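Local coordinates for protein Cd1 (PDB 7D39) that binds flavin mononucleotide and, as a gut-bacterial flavone reductase, probably acts as an ene-reductase that starts the breakdown of flavones and flavonols, at residues 88-92 / 93-97; 178-181 / 182-185; 98-101 / 102-106. All blocks are in the same frame, centred on the assembly; numbering follows the deposited sequence.

Contacts 1 and 3 follow one another along the chain: residues 88-97 run from the end of strand 82-88 through the flavin-binding loop into helix 96-109, and residues 98-106 continue that helix. They touch where Ala94 O packs against His99 CE1, 3.3 Å apart. Contact 2, residues 178-185, lies farther out, at the turn between strand 167-174 and helix 184-202, its centre about 20 Å from that of contact 1 and about 29 Å from that of contact 3. Contact 1 is partly buried and reads the cofactor with backbone N-H and C=O groups and one ring; contact 3, also partly buried, combines helical bonds with an apolar side; contact 2 is a surface turn, held by two backbone bonds, a water and a carboxylate.

Contact 1. Residues 88-92 / 93-97; sequences PIFEK and GATGL. With FMN (flavin mononucleotide), chain B.
Thr95 lays its methyl over the centre of the Phe90 ring, CG2 standing 3.5 Å from the ring centroid and 11° off the normal, a CH-pi contact. The opposite face of the ring is turned to the dimethylbenzene end of the flavin, where Phe90 CE1 comes 3.6 Å from FMN C8, so the phenyl is sandwiched between methyl and cofactor. The same Thr95 CG2 also meets the ring of Pro88, 3.7 Å from its CG. Thr95 places OG1 between its backbone N and carbonyl carbon (chi1 66°) and CG2 beside the N; the hydroxyl thereby caps helix 96-109 through Phe98 N while the methyl faces the two rings.

The backbone folds back in a tight loop beside these side chains. Phe90 N donates to Gly93 O over 2.8 Å, the N-H...O angle being 144° and the donor tilted out of the carbonyl plane. Gly93 O also receives a CA-H...O contact from Ile89. A water donates to both Phe90 O and Ala94 O, tying the two sides of the loop together.

This fold sets a run of backbone groups against the flavin. Glu91 N donates to FMN N5 at 3.1 Å, and Lys92 N to FMN O4 at 2.9 Å; Ile89 O accepts from the ribityl O2' at 2.8 Å. Lys92 makes a cation-pi contact with Trp149, which also binds the cofactor through its carbonyl.

Flavin bound by loops at the C-terminal ends of the parallel strands is characteristic of flavodoxin-like proteins. Because N5 and O4 are met by main-chain N-H groups, recognition there probably depends more on loop shape than on the side chains of Glu91 and Lys92, and the amide at N5 would probably modulate the electron affinity of the flavin.

Contact 2. Residues 178-181 / 182-185; sequences LSIL and VEDE
Glu183 reaches its carboxylate alongside Ile180, OE1 lying 3.2 Å from Ile180 CA and 3.7 Å from Ile180 CB, with the two side chains crossing at about a right angle. Its CG sits beside the backbone N (chi1 -69°) and the chain is extended beyond it, which carries CG past Ser179 O and brings the carboxylate to the isoleucine. Val182 comes in nearby, its CG2 3.2 Å from Ser179 O.

Two backbone bonds set this first shell. Val182 N donates to Ser179 O over 3.1 Å, and Glu183 N to Ile180 O over 2.9 Å. A water accepts from Ser179 N and donates to Glu183 OE2, bridging the carboxylate to the backbone of Ser179.

Farther out, Glu183 OE1 forms a salt bridge with Arg186, in the first turn of helix 184-202, while Ile180 packs on Ser14 and Met18 of helix 14-28. With an alanine here in place of Glu183, Arg186 would probably lose its carboxylate mate, and the water on Ser179 N its second protein partner. Successive i to i+3 bonds mark a short 3-10 turn, here leading through the N-cap residue Glu183 into the helix that follows the edge strand 167-174 of the flavodoxin-like sheet.

Contact 3. Residues 98-101 / 102-106; sequences FHTI and TDRFG
Phe98 to Phe105 are joined by successive i to i+4 backbone bonds, from Thr102 N to Phe98 O through Phe105 N to Ile101 O (3.0 Å). This is the alpha-helix 96-109 that follows strand 82-88 in the flavodoxin-like fold. On its inner side Ile101 and Phe105 lie side by side and point the same way, CG2 of the isoleucine 3.9 Å from CE1 of the phenylalanine. The Phe105 ring continues onto Phe70, Leu74 and Met77 of helix 70-79.

Phe98 swings its ring toward the sheet, CG anti to the backbone N (chi1 -167°), and meets Phe85 edge to face; obliquely to the ring, Thr102 OG1 comes 3.8 Å from CE1. Both Phe98 and Thr102 also pack on Leu160 of helix 153-162. Arg104 runs its CB and CG past Thr100 O, and its NH1 is bonded to Glu44 O in a neighbouring loop.

Polar groups gather at His99, Thr100 and Asp103. His99 bonds back through ND1 to Thr95 O. A water bridges the side chains of Thr100 and Asp103, 2.9 Å from Thr100 OG1 and donating over 2.9 Å to Asp103 OD2.

Contact 1. Residues 88-92 / 93-97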
loop_
_atom_site.group_PDB
_atom_site.type_symbol
_atom_site.label_atom_id
_atom_site.label_comp_id
_atom_site.label_asym_id
_atom_site.label_seq_id
_atom_site.Cartn_x
_atom_site.Cartn_y
_atom_site.Cartn_z
ATOM N N PRO A 88 4.435 12.642 -3.487
ATOM C CA PRO A 88 5.093 13.001 -4.748
ATOM C C PRO A 88 5.280 11.766 -5.615
ATOM O O PRO A 88 5.297 10.635 -5.132
ATOM C CB PRO A 88 6.450 13.559 -4.308
ATOM C CG PRO A 88 6.363 13.748 -2.842
ATOM C CD PRO A 88 5.279 12.891 -2.309
ATOM N N ILE A 89 5.441 11.998 -6.908
ATOM C CA ILE A 89 5.820 10.963 -7.858
ATOM C C ILE A 89 7.318 11.099 -8.123
ATOM O O ILE A 89 7.789 12.181 -8.492
ATOM C CB ILE A 89 5.013 11.077 -9.158
ATOM C CG1 ILE A 89 3.525 10.966 -8.859
ATOM C CG2 ILE A 89 5.477 10.018 -10.156
ATOM C CD1 ILE A 89 2.629 11.117 -10.059
ATOM N N PHE A 90 8.070 10.014 -7.907
ATOM C CA PHE A 90 9.495 9.926 -8.221
ATOM C C PHE A 90 9.673 8.781 -9.220
ATOM O O PHE A 90 9.242 7.659 -8.946
ATOM C CB PHE A 90 10.351 9.634 -6.970
ATOM C CG PHE A 90 10.510 10.786 -5.993
ATOM C CD1 PHE A 90 9.954 12.042 -6.220
ATOM C CD2 PHE A 90 11.245 10.589 -4.821
ATOM C CE1 PHE A 90 10.132 13.076 -5.291
ATOM C CE2 PHE A 90 11.416 11.605 -3.891
ATOM C CZ PHE A 90 10.855 12.863 -4.127
ATOM N N GLU A 91 10.284 9.055 -10.373
ATOM C CA GLU A 91 10.498 8.044 -11.421
ATOM C C GLU A 91 9.240 7.206 -11.691
ATOM O O GLU A 91 9.273 5.972 -11.716
ATOM C CB GLU A 91 11.682 7.136 -11.068
ATOM C CG GLU A 91 12.970 7.930 -10.854
ATOM C CD GLU A 91 13.203 8.249 -9.400
ATOM O OE1 GLU A 91 12.965 7.359 -8.562
ATOM O OE2 GLU A 91 13.618 9.383 -9.077
ATOM N N LYS A 92 8.109 7.894 -11.869
ATOM C CA LYS A 92 6.856 7.262 -12.282
ATOM C C LYS A 92 6.391 6.275 -11.219
ATOM O O LYS A 92 6.019 5.136 -11.538
ATOM C CB LYS A 92 7.119 6.199 -13.340
ATOM C CG LYS A 92 7.501 6.783 -14.677
ATOM C CD LYS A 92 8.021 5.701 -15.587
ATOM C CE LYS A 92 8.584 6.311 -16.848
ATOM N NZ LYS A 92 9.306 5.325 -17.686
ATOM N N GLY A 93 6.420 6.682 -9.958
ATOM C CA GLY A 93 5.996 5.770 -8.923
ATOM C C GLY A 93 6.002 6.651 -7.695
ATOM O O GLY A 93 6.241 7.856 -7.791
ATOM N N ALA A 94 5.753 6.065 -6.530
ATOM C CA ALA A 94 5.798 6.833 -5.298
ATOM C C ALA A 94 7.248 7.009 -4.842
ATOM O O ALA A 94 8.177 6.442 -5.419
ATOM C CB ALA A 94 4.955 6.151 -4.236
ATOM N N THR A 95 7.444 7.811 -3.797
ATOM C CA THR A 95 8.801 8.105 -3.341
ATOM C C THR A 95 9.430 6.891 -2.657
ATOM O O THR A 95 8.744 5.986 -2.175
ATOM C CB THR A 95 8.828 9.286 -2.373
ATOM O OG1 THR A 95 8.130 8.935 -1.172
ATOM C CG2 THR A 95 8.208 10.568 -3.006
ATOM N N GLY A 96 10.765 6.889 -2.612
ATOM C CA GLY A 96 11.459 5.835 -1.896
ATOM C C GLY A 96 10.913 5.655 -0.496
ATOM O O GLY A 96 10.734 4.531 -0.026
ATOM N N LEU A 97 10.621 6.769 0.182
ATOM C CA LEU A 97 10.104 6.703 1.543
ATOM C C LEU A 97 8.747 6.006 1.591
ATOM O O LEU A 97 8.484 5.201 2.488
ATOM C CB LEU A 97 10.003 8.115 2.125
ATOM C CG LEU A 97 9.411 8.141 3.534
ATOM C CD1 LEU A 97 10.248 7.294 4.490
ATOM C CD2 LEU A 97 9.289 9.572 4.042
HETATM N N1 FMN B . 7.364 14.040 -11.466
HETATM C C2 FMN B . 6.712 13.292 -12.344
HETATM O O2 FMN B . 5.664 13.834 -12.705
HETATM N N3 FMN B . 7.190 12.093 -12.774
HETATM C C4 FMN B . 8.354 11.634 -12.262
HETATM O O4 FMN B . 8.904 10.586 -12.549
HETATM C C4A FMN B . 9.088 12.460 -11.291
HETATM N N5 FMN B . 10.228 12.090 -10.759
HETATM C C5A FMN B . 10.890 12.801 -9.848
HETATM C C6 FMN B . 12.088 12.381 -9.296
HETATM C C7 FMN B . 12.761 13.144 -8.351
HETATM C C7M FMN B . 14.070 12.679 -7.770
HETATM C C8 FMN B . 12.194 14.453 -7.944
HETATM C C8M FMN B . 12.923 15.302 -6.939
HETATM C C9 FMN B . 11.002 14.869 -8.511
HETATM C C9A FMN B . 10.331 14.091 -9.433
HETATM N N10 FMN B . 9.138 14.532 -10.016
HETATM C C10 FMN B . 8.503 13.710 -10.915
HETATM C "C1'" FMN B . 8.573 15.799 -9.567
HETATM C "C2'" FMN B . 7.844 15.635 -8.226
HETATM O "O2'" FMN B . 6.726 14.772 -8.305
HETATM C "C3'" FMN B . 7.465 17.026 -7.638
HETATM O "O3'" FMN B . 8.606 17.789 -7.363
HETATM C "C4'" FMN B . 6.544 16.914 -6.398
HETATM O "O4'" FMN B . 5.221 16.544 -6.741
HETATM C "C5'" FMN B . 6.572 18.208 -5.602
HETATM O "O5'" FMN B . 5.747 18.174 -4.489
HETATM P P FMN B . 5.821 18.935 -3.185
HETATM O O1P FMN B . 4.854 18.437 -2.325
HETATM O O2P FMN B . 7.102 18.696 -2.660
HETATM O O3P FMN B . 5.496 20.260 -3.608
HETATM O O HOH W 1 9.059 4.669 -7.804
#

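Contact 2. Residues 178-181 / 182-185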
loop_
_atom_site.group_PDB
_atom_site.type_symbol
_atom_site.label_atom_id
_atom_site.label_comp_id
_atom_site.label_asym_id
_atom_site.label_seq_id
_atom_site.Cartn_x
_atom_site.Cartn_y
_atom_site.Cartn_z
ATOM N N LEU A 178 3.088 20.794 -10.868
ATOM C CA LEU A 178 3.961 21.695 -10.126
ATOM C C LEU A 178 3.213 22.947 -9.698
ATOM O O LEU A 178 3.456 23.480 -8.609
ATOM C CB LEU A 178 5.182 22.084 -10.959
ATOM C CG LEU A 178 6.358 21.129 -11.132
ATOM C CD1 LEU A 178 7.535 21.899 -11.708
ATOM C CD2 LEU A 178 6.741 20.489 -9.828
ATOM N N SER A 179 2.311 23.447 -10.550
ATOM C CA SER A 179 1.528 24.638 -10.240
ATOM C C SER A 179 0.111 24.304 -9.790
ATOM O O SER A 179 -0.789 25.138 -9.923
ATOM C CB SER A 179 1.495 25.579 -11.442
ATOM O OG SER A 179 2.763 26.188 -11.638
ATOM N N ILE A 180 -0.097 23.116 -9.207
ATOM C CA ILE A 180 -1.455 22.654 -8.961
ATOM C C ILE A 180 -2.189 23.512 -7.946
ATOM O O ILE A 180 -3.423 23.568 -7.977
ATOM C CB ILE A 180 -1.458 21.182 -8.508
ATOM C CG1 ILE A 180 -2.898 20.678 -8.391
ATOM C CG2 ILE A 180 -0.710 21.038 -7.180
ATOM C CD1 ILE A 180 -3.054 19.140 -8.511
ATOM N N LEU A 181 -1.479 24.185 -7.041
ATOM C CA LEU A 181 -2.195 24.956 -6.028
ATOM C C LEU A 181 -2.837 26.236 -6.575
ATOM O O LEU A 181 -3.607 26.878 -5.848
ATOM C CB LEU A 181 -1.266 25.277 -4.861
ATOM C CG LEU A 181 -0.798 24.035 -4.083
ATOM C CD1 LEU A 181 -0.042 24.417 -2.850
ATOM C CD2 LEU A 181 -1.967 23.125 -3.724
ATOM N N VAL A 182 -2.577 26.619 -7.822
ATOM C CA VAL A 182 -3.372 27.666 -8.458
ATOM C C VAL A 182 -4.309 27.100 -9.514
ATOM O O VAL A 182 -4.871 27.860 -10.308
ATOM C CB VAL A 182 -2.498 28.780 -9.057
ATOM C CG1 VAL A 182 -1.666 29.456 -7.980
ATOM C CG2 VAL A 182 -1.615 28.250 -10.172
ATOM N N GLU A 183 -4.496 25.785 -9.542
ATOM C CA GLU A 183 -5.419 25.144 -10.473
ATOM C C GLU A 183 -6.678 24.768 -9.693
ATOM O O GLU A 183 -6.727 23.718 -9.051
ATOM C CB GLU A 183 -4.761 23.932 -11.132
ATOM C CG GLU A 183 -3.635 24.305 -12.091
ATOM C CD GLU A 183 -2.805 23.104 -12.539
ATOM O OE1 GLU A 183 -2.807 22.071 -11.845
ATOM O OE2 GLU A 183 -2.140 23.198 -13.587
ATOM N N ASP A 184 -7.706 25.617 -9.783
ATOM C CA ASP A 184 -8.866 25.514 -8.897
ATOM C C ASP A 184 -9.630 24.200 -9.059
ATOM O O ASP A 184 -10.095 23.632 -8.069
ATOM C CB ASP A 184 -9.812 26.688 -9.138
ATOM C CG ASP A 184 -9.245 28.006 -8.644
ATOM O OD1 ASP A 184 -8.449 28.009 -7.671
ATOM O OD2 ASP A 184 -9.609 29.048 -9.232
ATOM N N GLU A 185 -9.854 23.743 -10.296
ATOM C CA GLU A 185 -10.619 22.506 -10.475
ATOM C C GLU A 185 -9.876 21.298 -9.915
ATOM O O GLU A 185 -10.503 20.324 -9.479
ATOM C CB GLU A 185 -10.955 22.282 -11.952
ATOM C CG GLU A 185 -9.780 21.882 -12.840
ATOM C CD GLU A 185 -8.798 23.035 -13.116
ATOM O OE1 GLU A 185 -7.892 22.856 -13.968
ATOM O OE2 GLU A 185 -8.934 24.115 -12.488
HETATM O O HOH W 2 0.767 22.459 -12.813
#

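Contact 3. Residues 98-101 / 102-106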
loop_
_atom_site.group_PDB
_atom_site.type_symbol
_atom_site.label_atom_id
_atom_site.label_comp_id
_atom_site.label_asym_id
_atom_site.label_seq_id
_atom_site.Cartn_x
_atom_site.Cartn_y
_atom_site.Cartn_z
ATOM N N PHE A 98 7.872 6.313 0.636
ATOM C CA PHE A 98 6.620 5.584 0.519
ATOM C C PHE A 98 6.870 4.084 0.352
ATOM O O PHE A 98 6.171 3.255 0.952
ATOM C CB PHE A 98 5.812 6.134 -0.661
ATOM C CG PHE A 98 4.389 5.664 -0.680
ATOM C CD1 PHE A 98 4.062 4.404 -1.152
ATOM C CD2 PHE A 98 3.372 6.483 -0.216
ATOM C CE1 PHE A 98 2.757 3.975 -1.146
ATOM C CE2 PHE A 98 2.068 6.055 -0.196
ATOM C CZ PHE A 98 1.753 4.807 -0.663
ATOM N N HIS A 99 7.846 3.714 -0.471
ATOM C CA HIS A 99 8.187 2.293 -0.610
ATOM C C HIS A 99 8.730 1.703 0.687
ATOM O O HIS A 99 8.485 0.532 0.976
ATOM C CB HIS A 99 9.203 2.092 -1.720
ATOM C CG HIS A 99 8.619 2.195 -3.091
ATOM N ND1 HIS A 99 8.646 3.356 -3.829
ATOM C CD2 HIS A 99 8.001 1.275 -3.867
ATOM C CE1 HIS A 99 8.063 3.150 -4.996
ATOM N NE2 HIS A 99 7.656 1.898 -5.040
ATOM N N THR A 100 9.462 2.491 1.475
ATOM C CA THR A 100 9.974 2.014 2.756
ATOM C C THR A 100 8.845 1.790 3.752
ATOM O O THR A 100 8.822 0.772 4.447
ATOM C CB THR A 100 10.989 3.007 3.307
ATOM O OG1 THR A 100 12.181 2.887 2.550
ATOM C CG2 THR A 100 11.324 2.723 4.757
ATOM N N ILE A 101 7.891 2.724 3.816
ATOM C CA ILE A 101 6.717 2.520 4.654
ATOM C C ILE A 101 5.991 1.244 4.247
ATOM O O ILE A 101 5.545 0.466 5.097
ATOM C CB ILE A 101 5.798 3.759 4.593
ATOM C CG1 ILE A 101 6.453 4.918 5.350
ATOM C CG2 ILE A 101 4.413 3.450 5.165
ATOM C CD1 ILE A 101 5.867 6.287 5.023
ATOM N N THR A 102 5.877 0.999 2.939
ATOM C CA THR A 102 5.269 -0.245 2.479
ATOM C C THR A 102 6.090 -1.463 2.924
ATOM O O THR A 102 5.541 -2.438 3.439
ATOM C CB THR A 102 5.102 -0.222 0.950
ATOM O OG1 THR A 102 4.281 0.887 0.549
ATOM C CG2 THR A 102 4.438 -1.488 0.473
ATOM N N ASP A 103 7.410 -1.432 2.721
ATOM C CA ASP A 103 8.242 -2.538 3.191
ATOM C C ASP A 103 7.986 -2.809 4.658
ATOM O O ASP A 103 7.917 -3.964 5.084
ATOM C CB ASP A 103 9.735 -2.240 3.007
ATOM C CG ASP A 103 10.131 -1.987 1.557
ATOM O OD1 ASP A 103 9.371 -2.360 0.634
ATOM O OD2 ASP A 103 11.226 -1.413 1.357
ATOM N N ARG A 104 7.847 -1.757 5.452
ATOM C CA ARG A 104 7.806 -1.937 6.888
ATOM C C ARG A 104 6.411 -2.225 7.412
ATOM O O ARG A 104 6.277 -2.578 8.586
ATOM C CB ARG A 104 8.424 -0.713 7.565
ATOM C CG ARG A 104 9.920 -0.777 7.343
ATOM C CD ARG A 104 10.682 0.232 8.082
ATOM N NE ARG A 104 10.613 0.071 9.525
ATOM C CZ ARG A 104 11.089 0.998 10.346
ATOM N NH1 ARG A 104 11.635 2.083 9.831
ATOM N NH2 ARG A 104 11.019 0.851 11.658
ATOM N N PHE A 105 5.381 -2.099 6.575
ATOM C CA PHE A 105 4.067 -2.603 6.950
ATOM C C PHE A 105 4.064 -4.125 7.027
ATOM O O PHE A 105 3.302 -4.701 7.807
ATOM C CB PHE A 105 3.005 -2.135 5.947
ATOM C CG PHE A 105 2.212 -0.934 6.403
ATOM C CD1 PHE A 105 2.839 0.152 7.003
ATOM C CD2 PHE A 105 0.837 -0.884 6.214
ATOM C CE1 PHE A 105 2.094 1.263 7.416
ATOM C CE2 PHE A 105 0.094 0.215 6.629
ATOM C CZ PHE A 105 0.727 1.297 7.224
ATOM N N GLY A 106 4.902 -4.776 6.225
ATOM C CA GLY A 106 4.885 -6.208 6.039
ATOM C C GLY A 106 4.775 -7.017 7.314
ATOM O O GLY A 106 3.822 -7.774 7.518
HETATM O O HOH W 3 12.930 0.172 3.032
#